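Long-range contact in trehalose-6-phosphate phosphatase related protein (Thermoplasma acidophilum, PDB 1U02), which removes the phosphate from trehalose 6-phosphate to give free trehalose, using magnesium as cofactor: residues A[41-47]-A[60-66]. Residue numbers count along the deposited sequence, not the author numbering.
With GOL (glycerol), chain F.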
# COMPACT_ATOMS: atom_id res chain seq x y z
N THR A 41 -9.86 -10.70 6.86
CA THR A 41 -8.58 -10.11 6.49
C THR A 41 -8.60 -9.09 5.36
O THR A 41 -9.21 -9.32 4.31
CB THR A 41 -7.58 -11.23 6.16
OG1 THR A 41 -7.58 -12.19 7.22
CG2 THR A 41 -6.18 -10.66 5.99
N TYR A 42 -7.92 -7.97 5.58
CA TYR A 42 -7.81 -6.90 4.60
C TYR A 42 -6.36 -6.55 4.32
O TYR A 42 -5.57 -6.39 5.25
CB TYR A 42 -8.49 -5.62 5.11
CG TYR A 42 -9.99 -5.61 5.06
CD1 TYR A 42 -10.66 -4.99 4.01
CD2 TYR A 42 -10.74 -6.18 6.08
CE1 TYR A 42 -12.04 -4.93 3.98
CE2 TYR A 42 -12.14 -6.13 6.06
CZ TYR A 42 -12.78 -5.50 5.00
OH TYR A 42 -14.15 -5.42 4.98
N ILE A 43 -6.01 -6.46 3.05
CA ILE A 43 -4.67 -6.02 2.68
C ILE A 43 -4.89 -4.53 2.46
O ILE A 43 -5.81 -4.14 1.75
CB ILE A 43 -4.18 -6.64 1.34
CG1 ILE A 43 -3.99 -8.15 1.49
CG2 ILE A 43 -2.87 -5.98 0.92
CD1 ILE A 43 -2.97 -8.54 2.55
N VAL A 44 -4.08 -3.68 3.10
CA VAL A 44 -4.22 -2.24 2.94
C VAL A 44 -2.92 -1.76 2.31
O VAL A 44 -1.86 -1.88 2.91
CB VAL A 44 -4.45 -1.54 4.29
CG1 VAL A 44 -4.65 -0.05 4.08
CG2 VAL A 44 -5.66 -2.15 4.98
N THR A 45 -3.02 -1.18 1.12
CA THR A 45 -1.81 -0.80 0.40
C THR A 45 -2.00 0.41 -0.50
O THR A 45 -3.11 0.89 -0.71
CB THR A 45 -1.39 -2.00 -0.46
OG1 THR A 45 -0.28 -1.67 -1.29
CG2 THR A 45 -2.58 -2.43 -1.34
N GLY A 46 -0.88 0.90 -1.05
CA GLY A 46 -0.93 2.01 -1.97
C GLY A 46 -0.97 1.42 -3.37
O GLY A 46 -1.16 2.13 -4.37
N ARG A 47 -0.77 0.11 -3.45
CA ARG A 47 -0.78 -0.62 -4.71
C ARG A 47 -2.21 -0.65 -5.24
O ARG A 47 -3.16 -0.34 -4.52
CB ARG A 47 -0.33 -2.07 -4.51
CG ARG A 47 1.08 -2.25 -3.98
CD ARG A 47 2.11 -2.28 -5.09
NE ARG A 47 3.39 -2.77 -4.59
CZ ARG A 47 4.41 -3.14 -5.35
NH1 ARG A 47 4.32 -3.08 -6.67
NH2 ARG A 47 5.53 -3.58 -4.78
N ILE A 60 -9.34 -12.60 -0.42
CA ILE A 60 -9.29 -11.65 0.69
C ILE A 60 -9.73 -10.29 0.21
O ILE A 60 -9.74 -10.03 -0.99
CB ILE A 60 -7.86 -11.51 1.29
CG1 ILE A 60 -6.80 -11.57 0.19
CG2 ILE A 60 -7.61 -12.57 2.35
CD1 ILE A 60 -6.74 -10.36 -0.68
N ASN A 61 -10.11 -9.43 1.14
CA ASN A 61 -10.54 -8.08 0.81
C ASN A 61 -9.33 -7.16 0.77
O ASN A 61 -8.27 -7.47 1.33
CB ASN A 61 -11.55 -7.56 1.83
CG ASN A 61 -12.89 -8.28 1.73
OD1 ASN A 61 -13.36 -8.58 0.64
ND2 ASN A 61 -13.50 -8.54 2.88
N MSE A 62 -9.47 -6.01 0.11
CA MSE A 62 -8.36 -5.09 0.04
C MSE A 62 -8.77 -3.64 -0.10
O MSE A 62 -9.79 -3.31 -0.72
CB MSE A 62 -7.43 -5.49 -1.11
CG MSE A 62 -8.11 -5.61 -2.46
SE MSE A 62 -6.96 -6.35 -3.86
CE MSE A 62 -7.10 -8.23 -3.43
N ILE A 63 -7.97 -2.78 0.51
CA ILE A 63 -8.15 -1.34 0.45
C ILE A 63 -6.90 -0.92 -0.32
O ILE A 63 -5.79 -1.02 0.20
CB ILE A 63 -8.15 -0.71 1.87
CG1 ILE A 63 -9.39 -1.18 2.65
CG2 ILE A 63 -8.17 0.81 1.76
CD1 ILE A 63 -9.40 -0.75 4.11
N CYS A 64 -7.09 -0.48 -1.56
CA CYS A 64 -5.96 -0.08 -2.41
C CYS A 64 -5.84 1.42 -2.63
O CYS A 64 -6.74 2.18 -2.29
CB CYS A 64 -6.07 -0.79 -3.76
SG CYS A 64 -6.08 -2.60 -3.61
N TYR A 65 -4.71 1.84 -3.20
CA TYR A 65 -4.45 3.26 -3.47
C TYR A 65 -4.64 4.08 -2.19
O TYR A 65 -5.15 5.20 -2.23
CB TYR A 65 -5.40 3.80 -4.54
CG TYR A 65 -5.29 3.16 -5.91
CD1 TYR A 65 -4.13 3.28 -6.68
CD2 TYR A 65 -6.37 2.47 -6.46
CE1 TYR A 65 -4.05 2.75 -7.96
CE2 TYR A 65 -6.31 1.94 -7.75
CZ TYR A 65 -5.15 2.08 -8.50
OH TYR A 65 -5.09 1.59 -9.78
N HIS A 66 -4.23 3.52 -1.06
CA HIS A 66 -4.36 4.20 0.23
C HIS A 66 -5.81 4.56 0.54
O HIS A 66 -6.08 5.46 1.35
CB HIS A 66 -3.49 5.47 0.24
CG HIS A 66 -2.02 5.20 0.29
ND1 HIS A 66 -1.36 4.86 1.45
CD2 HIS A 66 -1.08 5.19 -0.69
CE1 HIS A 66 -0.08 4.66 1.19
NE2 HIS A 66 0.11 4.85 -0.10
C1 GOL F . -12.29 -11.82 4.15
O1 GOL F . -11.61 -10.51 3.51
C2 GOL F . -11.65 -13.04 4.35
O2 GOL F . -10.87 -13.00 5.46
C3 GOL F . -11.97 -13.81 3.48
O3 GOL F . -12.67 -14.36 2.20
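Start at the glycerol, probably from the crystallisation liquor, where the ladder opens: Asn61 N hydrogen-bonds to Thr41 O at 3.3 Å and also to GOL O1 at 3.0 Å, while O1 donates to Thr41 O (2.8 Å) and GOL O2 accepts from Thr41 N (2.9 Å). From there the parallel rungs tighten: Ile43 N donates a hydrogen bond to Asn61 O (3.0 Å), Ile63 N to Ile43 O (2.8 Å), and Thr45 N to Ile63 O (2.9 Å). On the edge turned from 61-64, the backbone of Tyr42 and Val44 hydrogen-bonds to strand 3-7, and that of Met62, on its own far edge, to Lys71. Strands 40-44 and 61-64 are parallel neighbours in the Rossmann-like HAD core, joined through helix 49-55 as a beta-alpha-beta unit. Asn61 CB makes a CH-pi contact with the face of the Tyr42 ring, and Val44 CG2 packs on Ile63 CD1 (4.1 Å), on the face covered by helix 161-169. Past the strand ends, Thr45 O accepts a hydrogen bond from His66 N (2.9 Å) and Arg47 O one from Tyr65 N (3.0 Å). Thr45 OG1 accepts Arg47 N at 2.8 Å, an ST turn, and the Arg47 guanidinium forms salt bridges with Glu51 and the magnesium ligand Asp9.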